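Local coordinates for FOG-3 protein (Caenorhabditis elegans, PDB 5TD6) that specifies sperm fate in the nematode germline as an RNA-binding multimer, this chain being its BTG/Tob domain, at residues Arg56-Asn59 with Leu64-Ala67; Val9-Arg14 with Met88-Asn93; Tyr15-Gly18 with Pro24-Ile27; Gly18-Arg23 with Leu81-Thr86. The protein carries 2 engineered substitutions. All coordinates share one frame; numbering follows the deposited sequence. Where two conformers were deposited one is given.

Contact 1 (Arg56-Asn59 with Leu64-Ala67); sequences RMIN and LCFA
The ring of F66 overlaps the end of the I58 side chain, with I58 CD1 lying 3.7 Å from F66 CZ. The methyl arrives obliquely, and the two side chains cross at nearly a right angle. I58 reaches the ring because its CG1 sits between the backbone N and the carbonyl carbon (chi1 62°), which directs the CG1-CD1 arm at the helix. Its other branch, CG2, stays beside the backbone N and approaches C65 SG at a looser 4.4 Å. I58 was modelled in two conformers, so these distances hold for one of them and the details are less certain than the rest.

F66 has a second, different neighbour in the backbone of the strand. The carbonyl oxygen N59 O lies close to the ring plane, 3.5 Å from F66 CE2, so it faces the rim of the ring. C65, one residue earlier, puts its SG 3.9 Å above one face of the same ring, displaced toward the rim.

N59 directs its CB away from 64-67. Its OD1 accepts from the backbone N of T61, an Asx turn that starts the bend into helix 65-71, while S63 OG bonds to N59 N. Strand 58-59 is held to strand 89-93 through backbone bonds between I58 and I90, and V12 of helix 2-13 also packs on F66.

The contact is thus mainly apolar, and the polarised C-H rim of F66 probably gives N59 O a weakly favourable electrostatic neighbour.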
loop_
_atom_site.group_PDB
_atom_site.type_symbol
_atom_site.label_atom_id
_atom_site.label_comp_id
_atom_site.label_asym_id
_atom_site.label_seq_id
_atom_site.Cartn_x
_atom_site.Cartn_y
_atom_site.Cartn_z
ATOM N N ARG B 56 10.508 18.264 -2.837
ATOM C CA ARG B 56 10.327 16.820 -2.952
ATOM C C ARG B 56 9.200 16.431 -3.889
ATOM O O ARG B 56 9.185 15.314 -4.416
ATOM C CB ARG B 56 10.089 16.213 -1.564
ATOM C CG ARG B 56 11.364 16.149 -0.720
ATOM C CD ARG B 56 11.163 15.351 0.575
ATOM N NE ARG B 56 10.045 15.855 1.366
ATOM C CZ ARG B 56 10.184 16.624 2.438
ATOM N NH1 ARG B 56 11.402 16.984 2.840
ATOM N NH2 ARG B 56 9.114 17.029 3.109
ATOM N N MET B 57 8.259 17.346 -4.101
ATOM C CA MET B 57 7.076 17.037 -4.890
ATOM C C MET B 57 7.449 16.545 -6.282
ATOM O O MET B 57 8.441 16.983 -6.866
ATOM C CB MET B 57 6.166 18.263 -5.000
ATOM C CG MET B 57 6.578 19.264 -6.058
ATOM S SD MET B 57 5.508 20.719 -6.066
ATOM C CE MET B 57 5.267 20.949 -7.830
ATOM N N ILE B 58 6.666 15.607 -6.796
ATOM C CA ILE B 58 6.905 15.134 -8.153
ATOM C C ILE B 58 5.638 15.254 -8.976
ATOM O O ILE B 58 4.533 15.347 -8.444
ATOM C CB ILE B 58 7.410 13.675 -8.203
ATOM C CG1 ILE B 58 6.376 12.716 -7.616
ATOM C CG2 ILE B 58 8.765 13.546 -7.510
ATOM C CD1 ILE B 58 6.867 11.290 -7.524
ATOM N N ASN B 59 5.831 15.316 -10.290
ATOM C CA ASN B 59 4.767 15.514 -11.278
ATOM C C ASN B 59 4.798 14.360 -12.279
ATOM O O ASN B 59 5.833 14.106 -12.902
ATOM C CB ASN B 59 4.961 16.864 -11.972
ATOM C CG ASN B 59 3.841 17.212 -12.948
ATOM O OD1 ASN B 59 3.543 16.466 -13.891
ATOM N ND2 ASN B 59 3.222 18.364 -12.724
ATOM N N LEU B 64 11.209 13.700 -14.483
ATOM C CA LEU B 64 11.863 12.702 -15.324
ATOM C C LEU B 64 12.079 11.375 -14.624
ATOM O O LEU B 64 12.448 10.396 -15.265
ATOM C CB LEU B 64 13.197 13.238 -15.841
ATOM C CG LEU B 64 12.988 14.265 -16.956
ATOM C CD1 LEU B 64 14.223 15.133 -17.136
ATOM C CD2 LEU B 64 12.631 13.550 -18.245
ATOM N N CYS B 65 11.819 11.317 -13.320
ATOM C CA CYS B 65 12.077 10.081 -12.610
ATOM C C CYS B 65 11.226 8.928 -13.146
ATOM O O CYS B 65 11.653 7.781 -13.128
ATOM C CB CYS B 65 11.843 10.258 -11.102
ATOM S SG CYS B 65 10.176 10.757 -10.605
ATOM N N PHE B 66 10.029 9.218 -13.634
ATOM C CA PHE B 66 9.206 8.130 -14.155
ATOM C C PHE B 66 9.797 7.482 -15.417
ATOM O O PHE B 66 9.918 6.257 -15.485
ATOM C CB PHE B 66 7.795 8.636 -14.416
ATOM C CG PHE B 66 7.106 9.085 -13.166
ATOM C CD1 PHE B 66 6.652 8.151 -12.248
ATOM C CD2 PHE B 66 6.961 10.428 -12.882
ATOM C CE1 PHE B 66 6.042 8.549 -11.078
ATOM C CE2 PHE B 66 6.334 10.834 -11.711
ATOM C CZ PHE B 66 5.878 9.895 -10.809
ATOM N N ALA B 67 10.177 8.300 -16.396
ATOM C CA ALA B 67 10.736 7.786 -17.654
ATOM C C ALA B 67 12.077 7.092 -17.434
ATOM O O ALA B 67 12.342 6.030 -17.996
ATOM C CB ALA B 67 10.893 8.912 -18.669
#

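Contact 2 (Val9-Arg14 with Met88-Asn93); sequences VNFVCR and MIIFAN
F11 meets M88 at the edge of its ring and I90 obliquely, and these three residues supply most of the surface buried between 9-14 and 88-93. F11 CE2 does most of the touching: the SD of M88, a residue just ahead of strand 89-93, comes to 3.7 Å from it. CZ, the next ring atom, is 4.0 Å from the same sulfur. The ring can extend so far because F11 CG is anti to the backbone N (chi1 -180°), which carries it out from the helix toward the strand.

The sulfur lies in the plane of the ring, 5.0 Å from its centroid and 86° off the normal, which makes this an edge-on Met-aromatic contact. In that position SD faces the slightly positive C-H rim rather than the electron-rich face, an arrangement likely to be mildly attractive. M88 is extended through its first two torsions and bends only at chi3 (-76°), where the terminal methyl turns off. In the BTG domain this pairing lays the N-terminal helix across the antiparallel sheet, and V99 of strand 96-100 adds to the layer by packing on both F11 and M88.

I90 works deeper, with its CD1 at the end of the side chain. That methyl is 4.0 Å from F11 CE2 and approaches the ring obliquely. The same CD1 also meets V12 CG2 at 4.3 Å, one residue further along the helix. V12 in turn packs on F28 of helix 22-41, and R14 packs on I110 of the second subunit.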
loop_
_atom_site.group_PDB
_atom_site.type_symbol
_atom_site.label_atom_id
_atom_site.label_comp_id
_atom_site.label_asym_id
_atom_site.label_seq_id
_atom_site.Cartn_x
_atom_site.Cartn_y
_atom_site.Cartn_z
ATOM N N VAL B 9 5.730 4.752 -4.193
ATOM C CA VAL B 9 6.017 3.816 -5.285
ATOM C C VAL B 9 4.823 2.915 -5.556
ATOM O O VAL B 9 4.474 2.641 -6.711
ATOM C CB VAL B 9 7.239 2.937 -4.972
ATOM C CG1 VAL B 9 7.359 1.819 -5.996
ATOM C CG2 VAL B 9 8.505 3.792 -4.953
ATOM N N ASN B 10 4.179 2.469 -4.491
ATOM C CA ASN B 10 3.064 1.544 -4.671
ATOM C C ASN B 10 1.846 2.276 -5.235
ATOM O O ASN B 10 1.101 1.720 -6.044
ATOM C CB ASN B 10 2.759 0.818 -3.365
ATOM C CG ASN B 10 3.779 -0.261 -3.084
ATOM O OD1 ASN B 10 4.627 -0.509 -3.921
ATOM N ND2 ASN B 10 3.693 -0.913 -1.938
ATOM N N PHE B 11 1.671 3.532 -4.845
ATOM C CA PHE B 11 0.638 4.367 -5.457
ATOM C C PHE B 11 0.789 4.441 -6.979
ATOM O O PHE B 11 -0.176 4.259 -7.725
ATOM C CB PHE B 11 0.675 5.785 -4.874
ATOM C CG PHE B 11 -0.380 6.705 -5.461
ATOM C CD1 PHE B 11 -1.675 6.702 -4.972
ATOM C CD2 PHE B 11 -0.072 7.555 -6.510
ATOM C CE1 PHE B 11 -2.634 7.541 -5.487
ATOM C CE2 PHE B 11 -1.040 8.400 -7.036
ATOM C CZ PHE B 11 -2.320 8.383 -6.531
ATOM N N VAL B 12 2.003 4.717 -7.433
ATOM C CA VAL B 12 2.277 4.805 -8.860
ATOM C C VAL B 12 2.094 3.451 -9.564
ATOM O O VAL B 12 1.495 3.377 -10.640
ATOM C CB VAL B 12 3.706 5.330 -9.116
ATOM C CG1 VAL B 12 4.015 5.350 -10.621
ATOM C CG2 VAL B 12 3.868 6.729 -8.518
ATOM N N CYS B 13 2.611 2.389 -8.956
ATOM C CA CYS B 13 2.515 1.050 -9.528
ATOM C C CYS B 13 1.086 0.518 -9.602
ATOM O O CYS B 13 0.808 -0.349 -10.430
ATOM C CB CYS B 13 3.388 0.074 -8.745
ATOM S SG CYS B 13 5.149 0.381 -9.046
ATOM N N ARG B 14 0.178 1.032 -8.772
ATOM C CA ARG B 14 -1.222 0.599 -8.873
ATOM C C ARG B 14 -1.870 1.043 -10.190
ATOM O O ARG B 14 -2.934 0.529 -10.561
ATOM C CB ARG B 14 -2.050 1.085 -7.663
ATOM C CG ARG B 14 -1.746 0.245 -6.376
ATOM C CD ARG B 14 -2.761 0.484 -5.222
ATOM N NE ARG B 14 -2.704 1.830 -4.621
ATOM C CZ ARG B 14 -1.850 2.206 -3.660
ATOM N NH1 ARG B 14 -0.941 1.356 -3.178
ATOM N NH2 ARG B 14 -1.908 3.436 -3.166
ATOM N N MET B 88 -0.417 14.922 -12.575
ATOM C CA MET B 88 -0.688 14.725 -11.153
ATOM C C MET B 88 0.529 15.106 -10.314
ATOM O O MET B 88 1.657 14.741 -10.645
ATOM C CB MET B 88 -1.080 13.285 -10.889
ATOM C CG MET B 88 -1.328 12.984 -9.435
ATOM S SD MET B 88 -1.817 11.278 -9.302
ATOM C CE MET B 88 -3.519 11.329 -9.873
ATOM N N ILE B 89 0.305 15.862 -9.241
ATOM C CA ILE B 89 1.398 16.263 -8.368
ATOM C C ILE B 89 1.306 15.460 -7.073
ATOM O O ILE B 89 0.259 15.436 -6.432
ATOM C CB ILE B 89 1.377 17.777 -8.069
ATOM C CG1 ILE B 89 1.431 18.584 -9.373
ATOM C CG2 ILE B 89 2.542 18.172 -7.178
ATOM C CD1 ILE B 89 0.824 19.955 -9.255
ATOM N N ILE B 90 2.393 14.778 -6.727
ATOM C CA ILE B 90 2.443 13.880 -5.569
ATOM C C ILE B 90 3.504 14.364 -4.589
ATOM O O ILE B 90 4.618 14.707 -4.981
ATOM C CB ILE B 90 2.758 12.431 -5.993
ATOM C CG1 ILE B 90 1.827 12.007 -7.129
ATOM C CG2 ILE B 90 2.622 11.461 -4.805
ATOM C CD1 ILE B 90 2.153 10.641 -7.716
ATOM N N PHE B 91 3.130 14.426 -3.317
ATOM C CA PHE B 91 4.008 14.904 -2.254
ATOM C C PHE B 91 4.313 13.755 -1.305
ATOM O O PHE B 91 3.442 12.924 -1.023
ATOM C CB PHE B 91 3.359 16.048 -1.454
ATOM C CG PHE B 91 3.118 17.309 -2.248
ATOM C CD1 PHE B 91 2.041 17.413 -3.117
ATOM C CD2 PHE B 91 3.955 18.402 -2.103
ATOM C CE1 PHE B 91 1.816 18.576 -3.833
ATOM C CE2 PHE B 91 3.737 19.570 -2.823
ATOM C CZ PHE B 91 2.667 19.654 -3.691
ATOM N N ALA B 92 5.541 13.718 -0.812
ATOM C CA ALA B 92 5.926 12.782 0.227
ATOM C C ALA B 92 6.684 13.548 1.300
ATOM O O ALA B 92 7.757 14.096 1.048
ATOM C CB ALA B 92 6.764 11.648 -0.342
ATOM N N ASN B 93 6.081 13.610 2.486
ATOM C CA ASN B 93 6.656 14.208 3.679
ATOM C C ASN B 93 6.748 13.158 4.793
ATOM O O ASN B 93 6.029 12.154 4.754
ATOM C CB ASN B 93 5.790 15.369 4.173
ATOM C CG ASN B 93 5.726 16.527 3.194
ATOM O OD1 ASN B 93 6.627 16.724 2.376
ATOM N ND2 ASN B 93 4.656 17.321 3.296
#

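Contact 3 (Tyr15-Gly18 with Pro24-Ile27); sequences YLFG and PVGI
V25, in the first turn of helix 22-41, sits with one methyl on each of two neighbouring residues of the loop that leads out of helix 2-13. Its CG1 is anti to the backbone N (chi1 171°) and lies 3.7 Å from F17 CE1. The other branch, CG2, is beside the backbone N and reaches L16 CB at 4.1 Å. The fork of the valine spans the L16-F17 step and packs loop 15-18 against the helix.

F17 starts out across the contact rather than into it, and its torsions correct this: chi1 (-67°) sets CG beside the backbone N and carries the ring over, and chi2 turns its CD1-CE1 side toward V25. The side chains cross at about a right angle, and CG1 meets the ring obliquely. L16 contributes its CB to the contact, while its CD2 branch goes on to L83. G18 follows with a positive phi that suits glycine.

F17 also meets the ring of W111 of the second subunit at about 75°. Carbon meets carbon, so shape rather than directional bonding probably fixes how F17 is turned toward the helix and the neighbouring subunit.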
loop_
_atom_site.group_PDB
_atom_site.type_symbol
_atom_site.label_atom_id
_atom_site.label_comp_id
_atom_site.label_asym_id
_atom_site.label_seq_id
_atom_site.Cartn_x
_atom_site.Cartn_y
_atom_site.Cartn_z
ATOM N N TYR B 15 -1.237 1.978 -10.906
ATOM C CA TYR B 15 -1.675 2.305 -12.278
ATOM C C TYR B 15 -1.133 1.306 -13.310
ATOM O O TYR B 15 -1.636 1.226 -14.451
ATOM C CB TYR B 15 -1.230 3.711 -12.690
ATOM C CG TYR B 15 -1.992 4.850 -12.039
ATOM C CD1 TYR B 15 -3.252 5.227 -12.490
ATOM C CD2 TYR B 15 -1.435 5.559 -10.986
ATOM C CE1 TYR B 15 -3.945 6.281 -11.894
ATOM C CE2 TYR B 15 -2.116 6.610 -10.386
ATOM C CZ TYR B 15 -3.368 6.964 -10.840
ATOM O OH TYR B 15 -4.035 8.009 -10.238
ATOM N N LEU B 16 -0.097 0.571 -12.914
ATOM C CA LEU B 16 0.625 -0.318 -13.812
ATOM C C LEU B 16 0.197 -1.770 -13.669
ATOM O O LEU B 16 0.232 -2.515 -14.654
ATOM C CB LEU B 16 2.142 -0.207 -13.576
ATOM C CG LEU B 16 2.684 1.233 -13.617
ATOM C CD1 LEU B 16 4.201 1.287 -13.412
ATOM C CD2 LEU B 16 2.289 1.931 -14.920
ATOM N N PHE B 17 -0.188 -2.174 -12.456
ATOM C CA PHE B 17 -0.478 -3.586 -12.174
ATOM C C PHE B 17 -1.481 -4.132 -13.157
ATOM O O PHE B 17 -2.536 -3.531 -13.358
ATOM C CB PHE B 17 -1.027 -3.788 -10.753
ATOM C CG PHE B 17 -0.033 -3.505 -9.660
ATOM C CD1 PHE B 17 1.299 -3.848 -9.806
ATOM C CD2 PHE B 17 -0.442 -2.894 -8.483
ATOM C CE1 PHE B 17 2.211 -3.591 -8.795
ATOM C CE2 PHE B 17 0.460 -2.627 -7.465
ATOM C CZ PHE B 17 1.794 -2.968 -7.620
ATOM N N GLY B 18 -1.148 -5.259 -13.775
ATOM C CA GLY B 18 -2.037 -5.895 -14.726
ATOM C C GLY B 18 -1.936 -5.384 -16.156
ATOM O O GLY B 18 -2.539 -5.960 -17.052
ATOM N N PRO B 24 8.868 -6.592 -14.923
ATOM C CA PRO B 24 9.298 -5.207 -15.164
ATOM C C PRO B 24 8.714 -4.184 -14.173
ATOM O O PRO B 24 9.445 -3.288 -13.737
ATOM C CB PRO B 24 8.786 -4.914 -16.584
ATOM C CG PRO B 24 8.593 -6.234 -17.207
ATOM C CD PRO B 24 8.179 -7.153 -16.100
ATOM N N VAL B 25 7.426 -4.298 -13.853
ATOM C CA VAL B 25 6.818 -3.426 -12.841
ATOM C C VAL B 25 7.622 -3.446 -11.536
ATOM O O VAL B 25 7.853 -2.398 -10.919
ATOM C CB VAL B 25 5.354 -3.827 -12.525
ATOM C CG1 VAL B 25 4.837 -3.056 -11.316
ATOM C CG2 VAL B 25 4.471 -3.556 -13.710
ATOM N N GLY B 26 8.055 -4.636 -11.124
ATOM C CA GLY B 26 8.816 -4.769 -9.889
ATOM C C GLY B 26 10.142 -4.038 -9.933
ATOM O O GLY B 26 10.624 -3.496 -8.924
ATOM N N ILE B 27 10.738 -4.010 -11.116
ATOM C CA ILE B 27 12.055 -3.416 -11.292
ATOM C C ILE B 27 11.878 -1.911 -11.438
ATOM O O ILE B 27 12.697 -1.119 -10.977
ATOM C CB ILE B 27 12.788 -4.045 -12.508
ATOM C CG1 ILE B 27 13.095 -5.513 -12.212
ATOM C CG2 ILE B 27 14.082 -3.307 -12.833
ATOM C CD1 ILE B 27 13.593 -6.294 -13.391
#

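Contact 4 (Gly18-Arg23 with Leu81-Thr86); sequences GHIPRR and LRLLPT
In the turn that delivers the chain to helix 22-41, with P21 at its N-cap position, H19 and I20 close around L83 at the end of helix 77-83. L83 CD1 does the central work: it lies 3.6 Å from I20 CG1 and 3.7 Å from I20 CD1, so the methyl is set alongside the outer half of the isoleucine. From the other residue it meets H19 CB, also at 3.7 Å. The second methyl, L83 CD2, is 4.1 Å from H19 CB and comes up obliquely to the imidazole.

I20 does not aim its side chain straight at L83. Its CG1 lies beside the backbone N (chi1 -64°), and the extended arm beyond brings CD1 back to the leucine. The two side chains cross at a slant.

The contact grades from a buried interior at I20 to a solvent-exposed border at H19, with R82 near that border. I20 also packs on V25 of helix 22-41, while L83 touches L16. On the far side of the leucine, P85 lies on Y15 and T60 OG1 bonds to P85 O. The turn before helix 22-41 is thereby set against the end of helix 77-83, just ahead of strand 89-93.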
loop_
_atom_site.group_PDB
_atom_site.type_symbol
_atom_site.label_atom_id
_atom_site.label_comp_id
_atom_site.label_asym_id
_atom_site.label_seq_id
_atom_site.Cartn_x
_atom_site.Cartn_y
_atom_site.Cartn_z
ATOM N N GLY B 18 -1.148 -5.259 -13.775
ATOM C CA GLY B 18 -2.037 -5.895 -14.726
ATOM C C GLY B 18 -1.936 -5.384 -16.156
ATOM O O GLY B 18 -2.539 -5.960 -17.052
ATOM N N HIS B 19 -1.186 -4.309 -16.376
ATOM C CA HIS B 19 -1.049 -3.754 -17.714
ATOM C C HIS B 19 0.404 -3.800 -18.170
ATOM O O HIS B 19 0.695 -3.661 -19.347
ATOM C CB HIS B 19 -1.574 -2.320 -17.758
ATOM C CG HIS B 19 -2.968 -2.178 -17.229
ATOM N ND1 HIS B 19 -4.077 -2.603 -17.928
ATOM C CD2 HIS B 19 -3.429 -1.684 -16.052
ATOM C CE1 HIS B 19 -5.164 -2.364 -17.213
ATOM N NE2 HIS B 19 -4.795 -1.816 -16.065
ATOM N N ILE B 20 1.309 -3.969 -17.215
ATOM C CA ILE B 20 2.714 -4.202 -17.500
ATOM C C ILE B 20 3.035 -5.487 -16.762
ATOM O O ILE B 20 2.549 -5.684 -15.648
ATOM C CB ILE B 20 3.596 -3.012 -17.043
ATOM C CG1 ILE B 20 3.245 -1.756 -17.829
ATOM C CG2 ILE B 20 5.094 -3.300 -17.194
ATOM C CD1 ILE B 20 4.015 -0.544 -17.380
ATOM N N PRO B 21 3.805 -6.395 -17.389
ATOM C CA PRO B 21 4.071 -7.682 -16.731
ATOM C C PRO B 21 4.732 -7.505 -15.365
ATOM O O PRO B 21 5.306 -6.448 -15.095
ATOM C CB PRO B 21 4.995 -8.405 -17.721
ATOM C CG PRO B 21 4.651 -7.801 -19.056
ATOM C CD PRO B 21 4.315 -6.357 -18.773
ATOM N N ARG B 22 4.597 -8.520 -14.515
ATOM C CA ARG B 22 4.991 -8.485 -13.108
ATOM C C ARG B 22 6.462 -8.128 -12.882
ATOM O O ARG B 22 6.808 -7.320 -12.011
ATOM C CB ARG B 22 4.702 -9.855 -12.476
ATOM C CG ARG B 22 5.236 -10.046 -11.056
ATOM C CD ARG B 22 5.423 -11.529 -10.705
ATOM N NE ARG B 22 4.398 -12.391 -11.301
ATOM C CZ ARG B 22 4.650 -13.404 -12.134
ATOM N NH1 ARG B 22 5.900 -13.696 -12.481
ATOM N NH2 ARG B 22 3.651 -14.131 -12.627
ATOM N N ARG B 23 7.332 -8.751 -13.666
ATOM C CA ARG B 23 8.766 -8.594 -13.458
ATOM C C ARG B 23 9.252 -7.168 -13.767
ATOM O O ARG B 23 9.959 -6.582 -12.947
ATOM C CB ARG B 23 9.542 -9.644 -14.271
ATOM C CG ARG B 23 9.295 -11.072 -13.773
ATOM C CD ARG B 23 9.589 -12.133 -14.837
ATOM N NE ARG B 23 9.426 -13.494 -14.319
ATOM C CZ ARG B 23 8.303 -14.206 -14.405
ATOM N NH1 ARG B 23 7.228 -13.693 -14.993
ATOM N NH2 ARG B 23 8.254 -15.437 -13.904
ATOM N N LEU B 81 4.438 5.984 -19.521
ATOM C CA LEU B 81 3.885 7.308 -19.806
ATOM C C LEU B 81 2.380 7.266 -20.052
ATOM O O LEU B 81 1.629 8.072 -19.498
ATOM C CB LEU B 81 4.579 7.927 -21.023
ATOM C CG LEU B 81 3.863 9.127 -21.660
ATOM C CD1 LEU B 81 4.156 10.409 -20.888
ATOM C CD2 LEU B 81 4.214 9.279 -23.142
ATOM N N ARG B 82 1.936 6.315 -20.868
ATOM C CA ARG B 82 0.525 6.257 -21.223
ATOM C C ARG B 82 -0.358 5.789 -20.049
ATOM O O ARG B 82 -1.506 6.221 -19.938
ATOM C CB ARG B 82 0.308 5.360 -22.448
ATOM C CG ARG B 82 0.685 3.902 -22.271
ATOM C CD ARG B 82 0.323 3.070 -23.508
ATOM N NE ARG B 82 1.049 1.801 -23.520
ATOM C CZ ARG B 82 0.609 0.672 -22.969
ATOM N NH1 ARG B 82 -0.572 0.636 -22.361
ATOM N NH2 ARG B 82 1.348 -0.428 -23.033
ATOM N N LEU B 83 0.171 4.933 -19.172
ATOM C CA LEU B 83 -0.636 4.370 -18.082
ATOM C C LEU B 83 -0.767 5.292 -16.856
ATOM O O LEU B 83 -1.695 5.149 -16.059
ATOM C CB LEU B 83 -0.065 3.020 -17.646
ATOM C CG LEU B 83 -0.119 1.901 -18.689
ATOM C CD1 LEU B 83 0.622 0.668 -18.197
ATOM C CD2 LEU B 83 -1.560 1.553 -19.037
ATOM N N LEU B 84 0.161 6.226 -16.695
ATOM C CA LEU B 84 0.100 7.150 -15.568
ATOM C C LEU B 84 -0.844 8.302 -15.894
ATOM O O LEU B 84 -1.045 8.630 -17.065
ATOM C CB LEU B 84 1.495 7.676 -15.222
ATOM C CG LEU B 84 2.519 6.629 -14.791
ATOM C CD1 LEU B 84 3.775 7.298 -14.240
ATOM C CD2 LEU B 84 1.899 5.694 -13.748
ATOM N N PRO B 85 -1.443 8.911 -14.861
ATOM C CA PRO B 85 -2.257 10.116 -15.064
ATOM C C PRO B 85 -1.401 11.292 -15.518
ATOM O O PRO B 85 -0.225 11.340 -15.192
ATOM C CB PRO B 85 -2.849 10.375 -13.675
ATOM C CG PRO B 85 -1.861 9.759 -12.732
ATOM C CD PRO B 85 -1.356 8.536 -13.438
ATOM N N THR B 86 -1.974 12.228 -16.264
ATOM C CA THR B 86 -1.205 13.383 -16.709
ATOM C C THR B 86 -1.269 14.503 -15.670
ATOM O O THR B 86 -2.325 14.777 -15.107
ATOM C CB THR B 86 -1.699 13.904 -18.080
ATOM O OG1 THR B 86 -2.935 14.614 -17.917
ATOM C CG2 THR B 86 -1.904 12.752 -19.043
#

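From the N terminus, helix 2-13 supplies the first half of contact 2, whose partner comes only at strand 89-93, so it closes the longest loop and the other three lie within it. Contact 3 closes first, a short turn into helix 22-41. Contact 4 starts from the same turn, sharing G18 with it, and reaches forward to helix 77-83, enclosing contact 1, the short return from strand 58-59 to helix 65-71. Contacts 1 and 3 follow one another in series, about 17 Å apart between centres, without touching. F66 and V12 both meet L84, which ties contacts 1 and 2 to contact 4, while strands 58-59 and 89-93 join contacts 1 and 2 in one sheet.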